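Local atomic coordinates of DNA repair protein MmcB-related protein (PDB entry 3DNX), a protein that is of unknown function but probably takes part in DNA repair, with a fold related to that of PDDEXK nucleases. Residues P122-R125 with K126-Q130; R22-A26 with H27-S31; F132-H135 with A136-L140; L94-A97 with E98-L101. All coordinates share one frame; numbering follows the deposited sequence. Where two conformers were deposited one is given.

In the fold
Contacts 1 and 3 follow one another along the C-terminal helix 122-144, their centres 15 Å apart, whereas contact 2 ends helix 12-26 and leads into strand 30-35, outermost in the sheet of this chain. Contacts 2 and 3 touch: CZ of Phe-132 is 3.8 Å from CG2 of Val-30. All three also meet the second subunit. Contact 4 is a turn leading into strand 100-104 of the same sheet, on the other side of the chain's centre from contact 3, and their nearest atoms are about 18 Å apart. A bound sodium ion lies about 3 Å from the His-135 side chain, and one lies about 7 Å from that of Ser-31.

Contact 1 of 4, residues P122-R125 with K126-Q130; sequences PARR and KVLIQ
Pro-122, Ala-123, Arg-124 and Arg-125 each give their carbonyl oxygen to the amide four residues on, in the first turns of helix 122-144. The bonds run from Lys-126 N to Pro-122 O (3.1 Å), Val-127 N to Ala-123 O, Leu-128 N to Arg-124 O, and Ile-129 N to Arg-125 O (3.0 Å). The last two are the straighter, with 163° at each hydrogen.

The apolar contacts repeat the same four-residue spacing. Arg-125 and Ile-129 lie side by side and point the same way, the methylene CG of the arginine 3.9 Å from the CD1 methyl of the isoleucine. Because chi1 of Ile-129 is -63°, its CG1 branch stands beside the backbone N and passes 3.2 Å from Arg-125 O; CD1 extends from it to Arg-125 CG. Arg-124 and Leu-128 meet more loosely, with CG of the arginine 4.2 Å from CD1 of the leucine.

A water adds a polar link. It donates to Pro-122 O at 2.6 Å, so this carbonyl is held by both the water and the Lys-126 amide, and it accepts a weak bond from Lys-126 NZ at 3.2 Å.

The arginine ends look elsewhere: Arg-124 forms a salt bridge with Glu-77 and a cation-pi contact with Trp-78, and Arg-125 a salt bridge with Asp-80. Leu-128, the buried residue here, packs on Pro-37 and Trp-78 of loops and on Ile-54 of strand 54-59, while Ile-129 meets Ile-129 of the second subunit. One side of the helix start thus faces its own sheet and loops, and another the dimer partner.

Contact 2 of 4, residues R22-A26 with H27-S31; sequences RHLRA and HGFVS
His-23 and His-27, one helical turn apart, meet as an offset edge-to-face pair just where helix 12-26 ends. The NE2-CD2 edge of His-27 comes over one face of His-23, toward its rim, with His-27 NE2 3.4 Å from His-23 CE1. The ring centroids are 4.8 Å apart and the planes stand at 68°. His-23 keeps CG opposite its backbone N (chi1 -172°), which swings its ring up to the edge of His-27. With an alanine at His-23, the His-27 ring would probably lose the surface against which its edge rests and be freer to turn.

At the same helix end the chain closes in a Schellman motif. Phe-29 N bonds to Leu-24 O at 3.0 Å and Gly-28 N to Arg-25 O at 3.1 Å, with Gly-28 as the C-prime residue at a phi of 78°. Leu-24 O also accepts from His-27 N at 3.0 Å, the two amides approaching from opposite faces of its carbonyl plane. A CA-H...O contact from Arg-25 CA to Phe-29 O, 3.3 Å, ties the departing chain back to the helix.

The apolar side is led by Leu-24, whose CB lies 3.7 Å from Phe-29 CB and whose CD1 packs against Ser-31 CB at 3.8 Å. Trp-55 of strand 54-59 adjoins both Leu-24 and Phe-29. The Arg-25 guanidinium forms a salt bridge with Glu-153 of the second subunit.

Leu-24 O and Arg-25 O, near the helix end, are thus answered by amides of the turn, and two imidazoles packed this closely are unlikely both to carry a positive charge.

Contact 3 of 4, residues F132-H135 with A136-L140; sequences FATH and AARRL
His-135 and Arg-139 meet one turn apart, the guanidinium lying over one face of the imidazole, toward its rim, with the planes 31° apart. Of the guanidinium atoms NH2 comes nearest the ring, 3.2 Å from His-135 CE1. Arg-139 reaches this place because its chain bends at chi2 (-72°), folding back over the histidine; on the way its CG passes 3.1 Å from His-135 O. Beside this pair, the CG2 methyl of Thr-134 rests on one face of the Arg-138 guanidinium, 3.4 Å from NH1, the two side chains running the same way.

The backbone sets these pairs four residues apart: Arg-139 N bonds to His-135 O at 3.1 Å and Arg-138 N to Thr-134 O at 3.1 Å. Thr-134 OG1 is hydrogen-bonded to Gln-130 O.

An alanine at His-135 would probably leave the Arg-139 guanidinium without its flat support and disturb the surroundings of a bound sodium ion, about 3 Å from the histidine side chain.

Farther out, Phe-132 packs on strands 30-35 and 43-48, and Ala-133 and Ala-137 meet Leu-48 and Val-30 of the second subunit, respectively. This is i to i+4 side-chain packing along one helix that also takes part in the contact between the two subunits.

Contact 4 of 4, residues L94-A97 with E98-L101; sequences LLPA and ESGL
Pro-96 and Ser-99 are the ends of a type I beta turn, a local reversal that takes the chain from the loop after strand 81-86 into strand 100-104 of the mixed sheet. One backbone bond closes it: Ser-99 N donates to Pro-96 O at 3.3 Å, meeting the oxygen from above the carbonyl plane, with 154° at the hydrogen.

Flanking the turn, Leu-95 and Leu-101 draw together, their side chains crossing at about a right angle. Their CD1 methyls approach to 3.3 Å, closer than usual for carbons, so the exact separation is doubtful although the pair clearly packs. Leu-101 reaches across with CG anti to its backbone N (chi1 -179°). The two leucines thus join the loop to the start of the strand.

Around them, Leu-95 and Pro-96 lie on Trp-84 of strand 81-86 and on Phe-66 of helix 63-68, while Trp-72 borders both Pro-96 and Ser-99. Gly-100 pairs through its backbone with Tyr-82 and Trp-84, and Leu-101 with Val-112 and Arg-113, so the chain enters the sheet directly after the turn.

At the turn itself, the serine hydroxyl sits against the proline ring, with Ser-99 OG 3.6 Å from Pro-96 CB.

Contact 1 of 4, residues P122-R125 with K126-Q130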
loop_
_atom_site.group_PDB
_atom_site.type_symbol
_atom_site.label_atom_id
_atom_site.label_comp_id
_atom_site.label_asym_id
_atom_site.label_seq_id
_atom_site.Cartn_x
_atom_site.Cartn_y
_atom_site.Cartn_z
ATOM N N PRO A 122 -5.935 18.573 -5.929
ATOM C CA PRO A 122 -6.562 17.651 -4.957
ATOM C C PRO A 122 -7.175 16.370 -5.540
ATOM O O PRO A 122 -7.045 15.292 -4.932
ATOM C CB PRO A 122 -7.684 18.495 -4.309
ATOM C CG PRO A 122 -7.229 19.911 -4.441
ATOM C CD PRO A 122 -6.301 19.979 -5.656
ATOM N N ALA A 123 -7.846 16.506 -6.690
ATOM C CA ALA A 123 -8.522 15.368 -7.307
ATOM C C ALA A 123 -7.509 14.375 -7.856
ATOM O O ALA A 123 -7.703 13.168 -7.793
ATOM C CB ALA A 123 -9.462 15.832 -8.420
ATOM N N ARG A 124 -6.434 14.892 -8.411
ATOM C CA ARG A 124 -5.385 14.047 -8.962
ATOM C C ARG A 124 -4.557 13.370 -7.883
ATOM O O ARG A 124 -4.174 12.217 -8.035
ATOM C CB ARG A 124 -4.445 14.892 -9.767
ATOM C CG ARG A 124 -3.497 14.111 -10.647
ATOM C CD ARG A 124 -3.972 14.264 -12.079
ATOM N NE ARG A 124 -2.881 14.273 -12.975
ATOM C CZ ARG A 124 -2.927 14.678 -14.242
ATOM N NH1 ARG A 124 -1.819 14.636 -14.934
ATOM N NH2 ARG A 124 -4.043 15.089 -14.837
ATOM N N ARG A 125 -4.231 14.113 -6.830
ATOM C CA ARG A 125 -3.582 13.537 -5.669
ATOM C C ARG A 125 -4.382 12.321 -5.162
ATOM O O ARG A 125 -3.820 11.290 -4.801
ATOM C CB ARG A 125 -3.485 14.571 -4.567
ATOM C CG ARG A 125 -2.693 14.114 -3.358
ATOM C CD ARG A 125 -2.605 15.205 -2.315
ATOM N NE ARG A 125 -2.134 16.430 -2.943
ATOM C CZ ARG A 125 -0.884 16.632 -3.334
ATOM N NH1 ARG A 125 0.042 15.696 -3.140
ATOM N NH2 ARG A 125 -0.564 17.778 -3.952
ATOM N N LYS A 126 -5.691 12.455 -5.105
ATOM C CA LYS A 126 -6.568 11.353 -4.641
ATOM C C LYS A 126 -6.449 10.116 -5.500
ATOM O O LYS A 126 -6.316 9.001 -4.985
ATOM C CB LYS A 126 -8.034 11.756 -4.698
ATOM C CG LYS A 126 -8.532 12.442 -3.477
ATOM C CD LYS A 126 -10.029 12.241 -3.296
ATOM C CE LYS A 126 -10.720 13.534 -2.805
ATOM N NZ LYS A 126 -9.768 14.715 -2.623
ATOM N N VAL A 127 -6.535 10.305 -6.810
ATOM C CA VAL A 127 -6.461 9.189 -7.750
ATOM C C VAL A 127 -5.146 8.447 -7.603
ATOM O O VAL A 127 -5.115 7.210 -7.559
ATOM C CB VAL A 127 -6.640 9.663 -9.212
ATOM C CG1 VAL A 127 -6.340 8.531 -10.193
ATOM C CG2 VAL A 127 -8.029 10.127 -9.429
ATOM N N LEU A 128 -4.042 9.201 -7.509
ATOM C CA LEU A 128 -2.748 8.599 -7.449
ATOM C C LEU A 128 -2.488 7.879 -6.123
ATOM O O LEU A 128 -1.838 6.867 -6.109
ATOM C CB LEU A 128 -1.670 9.665 -7.662
ATOM C CG LEU A 128 -1.624 10.275 -9.058
ATOM C CD1 LEU A 128 -0.673 11.476 -9.019
ATOM C CD2 LEU A 128 -1.146 9.217 -10.083
ATOM N N ILE A 129 -2.948 8.435 -5.016
ATOM C CA ILE A 129 -2.839 7.759 -3.714
ATOM C C ILE A 129 -3.622 6.436 -3.676
ATOM O O ILE A 129 -3.143 5.423 -3.124
ATOM C CB ILE A 129 -3.187 8.711 -2.532
ATOM C CG1 ILE A 129 -2.164 9.862 -2.518
ATOM C CG2 ILE A 129 -3.256 7.909 -1.150
ATOM C CD1 ILE A 129 -2.291 10.815 -1.376
ATOM N N GLN A 130 -4.773 6.422 -4.324
ATOM C CA GLN A 130 -5.601 5.225 -4.427
ATOM C C GLN A 130 -4.860 4.147 -5.221
ATOM O O GLN A 130 -4.880 2.945 -4.853
ATOM C CB GLN A 130 -6.959 5.549 -5.074
ATOM C CG GLN A 130 -7.795 4.349 -5.481
ATOM C CD GLN A 130 -8.482 3.731 -4.329
ATOM O OE1 GLN A 130 -8.979 4.440 -3.458
ATOM N NE2 GLN A 130 -8.581 2.399 -4.329
HETATM O O HOH W 1 -6.671 15.257 -2.352
#

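Contact 2 of 4, residues R22-A26 with H27-S31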
loop_
_atom_site.group_PDB
_atom_site.type_symbol
_atom_site.label_atom_id
_atom_site.label_comp_id
_atom_site.label_asym_id
_atom_site.label_seq_id
_atom_site.Cartn_x
_atom_site.Cartn_y
_atom_site.Cartn_z
ATOM N N ARG A 22 15.088 2.645 0.673
ATOM C CA ARG A 22 15.673 2.655 2.058
ATOM C C ARG A 22 15.705 4.054 2.558
ATOM O O ARG A 22 15.293 4.323 3.689
ATOM C CB ARG A 22 17.066 2.059 2.085
ATOM C CG ARG A 22 17.101 0.602 1.897
ATOM C CD ARG A 22 18.519 0.066 1.771
ATOM N NE ARG A 22 18.532 -1.382 1.917
ATOM C CZ ARG A 22 19.524 -2.081 2.465
ATOM N NH1 ARG A 22 20.658 -1.506 2.867
ATOM N NH2 ARG A 22 19.413 -3.383 2.568
ATOM N N HIS A 23 16.200 4.991 1.716
ATOM C CA HIS A 23 16.399 6.365 2.157
ATOM C C HIS A 23 15.090 7.107 2.373
ATOM O O HIS A 23 14.929 7.830 3.374
ATOM C CB HIS A 23 17.304 7.136 1.149
ATOM C CG HIS A 23 17.698 8.500 1.628
ATOM N ND1 HIS A 23 18.416 8.695 2.786
ATOM C CD2 HIS A 23 17.393 9.739 1.159
ATOM C CE1 HIS A 23 18.597 9.983 2.973
ATOM N NE2 HIS A 23 17.981 10.638 2.007
ATOM N N LEU A 24 14.123 6.917 1.468
ATOM C CA LEU A 24 12.781 7.477 1.646
ATOM C C LEU A 24 12.185 7.004 2.985
ATOM O O LEU A 24 11.681 7.794 3.761
ATOM C CB LEU A 24 11.828 7.057 0.521
ATOM C CG LEU A 24 12.073 7.766 -0.810
ATOM C CD1 LEU A 24 11.182 7.114 -1.888
ATOM C CD2 LEU A 24 11.779 9.239 -0.698
ATOM N N ARG A 25 12.325 5.732 3.263
ATOM C CA ARG A 25 11.704 5.149 4.466
ATOM C C ARG A 25 12.355 5.718 5.754
ATOM O O ARG A 25 11.663 6.007 6.756
ATOM C CB ARG A 25 11.724 3.625 4.399
ATOM C CG ARG A 25 11.110 2.912 5.615
ATOM C CD ARG A 25 11.326 1.423 5.588
ATOM N NE ARG A 25 10.722 0.915 6.799
ATOM C CZ ARG A 25 9.899 -0.124 6.894
ATOM N NH1 ARG A 25 9.601 -0.882 5.837
ATOM N NH2 ARG A 25 9.389 -0.411 8.091
ATOM N N ALA A 26 13.656 5.873 5.719
ATOM C CA ALA A 26 14.426 6.513 6.830
ATOM C C ALA A 26 13.917 7.921 7.157
ATOM O O ALA A 26 14.011 8.407 8.306
ATOM C CB ALA A 26 15.887 6.553 6.476
ATOM N N HIS A 27 13.331 8.585 6.154
ATOM C CA HIS A 27 12.759 9.912 6.368
ATOM C C HIS A 27 11.235 10.010 6.316
ATOM O O HIS A 27 10.696 11.095 6.015
ATOM C CB HIS A 27 13.410 10.843 5.388
ATOM C CG HIS A 27 14.853 11.084 5.683
ATOM N ND1 HIS A 27 15.273 11.970 6.660
ATOM C CD2 HIS A 27 15.970 10.538 5.163
ATOM C CE1 HIS A 27 16.592 11.974 6.696
ATOM N NE2 HIS A 27 17.037 11.128 5.792
ATOM N N GLY A 28 10.548 8.931 6.681
ATOM C CA GLY A 28 9.091 8.916 6.840
ATOM C C GLY A 28 8.230 8.835 5.585
ATOM O O GLY A 28 6.994 8.901 5.666
ATOM N N PHE A 29 8.881 8.667 4.431
ATOM C CA PHE A 29 8.214 8.373 3.187
ATOM C C PHE A 29 8.042 6.852 3.028
ATOM O O PHE A 29 8.647 6.044 3.754
ATOM C CB PHE A 29 8.988 8.960 2.002
ATOM C CG PHE A 29 8.669 10.408 1.718
ATOM C CD1 PHE A 29 8.961 11.398 2.669
ATOM C CD2 PHE A 29 8.167 10.792 0.479
ATOM C CE1 PHE A 29 8.698 12.721 2.411
ATOM C CE2 PHE A 29 7.865 12.105 0.229
ATOM C CZ PHE A 29 8.149 13.091 1.179
ATOM N N VAL A 30 7.134 6.465 2.141
ATOM C CA VAL A 30 7.040 5.084 1.689
ATOM C C VAL A 30 7.116 5.108 0.166
ATOM O O VAL A 30 7.006 6.172 -0.444
ATOM C CB VAL A 30 5.725 4.409 2.139
ATOM C CG1 VAL A 30 5.732 4.220 3.707
ATOM C CG2 VAL A 30 4.504 5.227 1.714
ATOM N N SER A 31 7.246 3.954 -0.440
ATOM C CA SER A 31 7.483 3.916 -1.885
ATOM C C SER A 31 6.967 2.626 -2.484
ATOM O O SER A 31 6.759 1.627 -1.785
ATOM C CB SER A 31 8.942 4.106 -2.203
ATOM O OG SER A 31 9.726 3.033 -1.669
#

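Contact 3 of 4, residues F132-H135 with A136-L140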
loop_
_atom_site.group_PDB
_atom_site.type_symbol
_atom_site.label_atom_id
_atom_site.label_comp_id
_atom_site.label_asym_id
_atom_site.label_seq_id
_atom_site.Cartn_x
_atom_site.Cartn_y
_atom_site.Cartn_z
ATOM N N PHE A 132 -1.549 3.987 -5.714
ATOM C CA PHE A 132 -0.394 3.604 -4.934
ATOM C C PHE A 132 -0.779 2.552 -3.881
ATOM O O PHE A 132 -0.132 1.493 -3.785
ATOM C CB PHE A 132 0.177 4.855 -4.297
ATOM C CG PHE A 132 1.380 4.632 -3.455
ATOM C CD1 PHE A 132 2.641 4.959 -3.935
ATOM C CD2 PHE A 132 1.281 4.157 -2.164
ATOM C CE1 PHE A 132 3.760 4.790 -3.136
ATOM C CE2 PHE A 132 2.389 3.987 -1.367
ATOM C CZ PHE A 132 3.640 4.278 -1.848
ATOM N N ALA A 133 -1.825 2.860 -3.116
ATOM C CA ALA A 133 -2.417 1.921 -2.111
ATOM C C ALA A 133 -2.699 0.550 -2.718
ATOM O O ALA A 133 -2.288 -0.499 -2.216
ATOM C CB ALA A 133 -3.712 2.499 -1.544
ATOM N N THR A 134 -3.364 0.581 -3.842
ATOM C CA THR A 134 -3.716 -0.627 -4.528
ATOM C C THR A 134 -2.511 -1.418 -4.975
ATOM O O THR A 134 -2.483 -2.628 -4.826
ATOM C CB THR A 134 -4.612 -0.308 -5.702
ATOM O OG1 THR A 134 -5.777 0.335 -5.181
ATOM C CG2 THR A 134 -5.006 -1.587 -6.415
ATOM N N HIS A 135 -1.513 -0.717 -5.507
ATOM C CA HIS A 135 -0.287 -1.341 -5.998
ATOM C C HIS A 135 0.437 -2.014 -4.844
ATOM O O HIS A 135 0.816 -3.200 -4.889
ATOM C CB HIS A 135 0.574 -0.239 -6.652
ATOM C CG HIS A 135 1.904 -0.690 -7.157
ATOM N ND1 HIS A 135 2.300 -0.484 -8.465
ATOM C CD2 HIS A 135 2.970 -1.248 -6.527
ATOM C CE1 HIS A 135 3.536 -0.928 -8.622
ATOM N NE2 HIS A 135 3.967 -1.394 -7.463
ATOM N N ALA A 136 0.651 -1.232 -3.794
ATOM C CA ALA A 136 1.353 -1.722 -2.633
ATOM C C ALA A 136 0.693 -2.943 -2.025
ATOM O O ALA A 136 1.371 -3.929 -1.681
ATOM C CB ALA A 136 1.436 -0.613 -1.616
ATOM N N ALA A 137 -0.619 -2.868 -1.824
ATOM C CA ALA A 137 -1.333 -3.927 -1.123
ATOM C C ALA A 137 -1.409 -5.215 -1.959
ATOM O O ALA A 137 -1.274 -6.296 -1.403
ATOM C CB ALA A 137 -2.710 -3.471 -0.638
ATOM N N ARG A 138 -1.542 -5.098 -3.282
ATOM C CA ARG A 138 -1.516 -6.276 -4.154
ATOM C C ARG A 138 -0.192 -6.995 -4.048
ATOM O O ARG A 138 -0.153 -8.203 -3.855
ATOM C CB ARG A 138 -1.758 -5.926 -5.636
ATOM C CG ARG A 138 -3.185 -5.904 -6.007
ATOM C CD ARG A 138 -3.389 -5.677 -7.545
ATOM N NE ARG A 138 -4.832 -5.560 -7.790
ATOM C CZ ARG A 138 -5.434 -4.590 -8.497
ATOM N NH1 ARG A 138 -4.729 -3.628 -9.114
ATOM N NH2 ARG A 138 -6.763 -4.600 -8.613
ATOM N N ARG A 139 0.911 -6.246 -4.240
ATOM C CA ARG A 139 2.240 -6.848 -4.195
ATOM C C ARG A 139 2.523 -7.485 -2.862
ATOM O O ARG A 139 3.166 -8.514 -2.794
ATOM C CB ARG A 139 3.334 -5.792 -4.476
ATOM C CG ARG A 139 3.163 -5.048 -5.755
ATOM C CD ARG A 139 3.443 -5.845 -6.936
ATOM N NE ARG A 139 3.543 -4.973 -8.117
ATOM C CZ ARG A 139 2.509 -4.532 -8.854
ATOM N NH1 ARG A 139 1.244 -4.843 -8.549
ATOM N NH2 ARG A 139 2.746 -3.766 -9.912
ATOM N N LEU A 140 2.124 -6.821 -1.789
ATOM C CA LEU A 140 2.281 -7.360 -0.443
ATOM C C LEU A 140 1.555 -8.688 -0.276
ATOM O O LEU A 140 2.139 -9.693 0.172
ATOM C CB LEU A 140 1.765 -6.358 0.564
ATOM C CG LEU A 140 1.719 -6.732 2.047
ATOM C CD1 LEU A 140 3.048 -7.251 2.530
ATOM C CD2 LEU A 140 1.262 -5.505 2.814
#

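Contact 4 of 4, residues L94-A97 with E98-L101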
loop_
_atom_site.group_PDB
_atom_site.type_symbol
_atom_site.label_atom_id
_atom_site.label_comp_id
_atom_site.label_asym_id
_atom_site.label_seq_id
_atom_site.Cartn_x
_atom_site.Cartn_y
_atom_site.Cartn_z
ATOM N N LEU A 94 25.054 16.463 -16.543
ATOM C CA LEU A 94 24.264 16.354 -17.782
ATOM C C LEU A 94 22.779 16.263 -17.525
ATOM O O LEU A 94 22.005 16.434 -18.446
ATOM C CB LEU A 94 24.726 15.143 -18.601
ATOM C CG LEU A 94 26.203 15.218 -19.053
ATOM C CD1 LEU A 94 26.468 14.146 -20.118
ATOM C CD2 LEU A 94 26.680 16.608 -19.564
ATOM N N LEU A 95 22.366 15.987 -16.280
ATOM C CA LEU A 95 20.933 15.913 -15.985
ATOM C C LEU A 95 20.330 17.349 -15.972
ATOM O O LEU A 95 21.027 18.331 -15.656
ATOM C CB LEU A 95 20.656 15.195 -14.682
ATOM C CG LEU A 95 21.150 13.767 -14.569
ATOM C CD1 LEU A 95 21.213 13.217 -13.055
ATOM C CD2 LEU A 95 20.272 12.893 -15.443
ATOM N N PRO A 96 19.037 17.463 -16.327
ATOM C CA PRO A 96 18.341 18.766 -16.309
ATOM C C PRO A 96 18.525 19.511 -14.960
ATOM O O PRO A 96 18.303 18.928 -13.881
ATOM C CB PRO A 96 16.884 18.391 -16.489
ATOM C CG PRO A 96 16.886 17.053 -17.150
ATOM C CD PRO A 96 18.178 16.366 -16.782
ATOM N N ALA A 97 18.896 20.781 -15.045
ATOM C CA ALA A 97 19.191 21.595 -13.882
ATOM C C ALA A 97 18.008 21.758 -12.937
ATOM O O ALA A 97 18.200 21.896 -11.732
ATOM C CB ALA A 97 19.642 22.955 -14.345
ATOM N N GLU A 98 16.805 21.743 -13.501
ATOM C CA GLU A 98 15.538 22.004 -12.789
ATOM C C GLU A 98 15.056 20.823 -11.949
ATOM O O GLU A 98 14.199 20.981 -11.081
ATOM C CB GLU A 98 14.438 22.429 -13.784
ATOM C CG GLU A 98 14.447 21.712 -15.170
ATOM C CD GLU A 98 15.625 22.131 -16.080
ATOM O OE1 GLU A 98 16.203 23.210 -15.873
ATOM O OE2 GLU A 98 15.993 21.365 -16.982
ATOM N N SER A 99 15.588 19.638 -12.229
ATOM C CA SER A 99 15.227 18.421 -11.536
ATOM C C SER A 99 15.905 18.250 -10.181
ATOM O O SER A 99 16.971 18.788 -9.915
ATOM C CB SER A 99 15.610 17.247 -12.421
ATOM O OG SER A 99 14.903 17.363 -13.656
ATOM N N GLY A 100 15.255 17.504 -9.311
ATOM C CA GLY A 100 15.894 17.006 -8.112
ATOM C C GLY A 100 16.877 15.887 -8.433
ATOM O O GLY A 100 16.858 15.338 -9.531
ATOM N N LEU A 101 17.772 15.588 -7.477
ATOM C CA LEU A 101 18.798 14.601 -7.718
ATOM C C LEU A 101 19.169 13.853 -6.468
ATOM O O LEU A 101 19.517 14.459 -5.432
ATOM C CB LEU A 101 20.067 15.274 -8.324
ATOM C CG LEU A 101 21.276 14.364 -8.671
ATOM C CD1 LEU A 101 20.943 13.316 -9.744
ATOM C CD2 LEU A 101 22.517 15.213 -9.162
HETATM O O HOH W 2 18.825 21.754 -18.186
#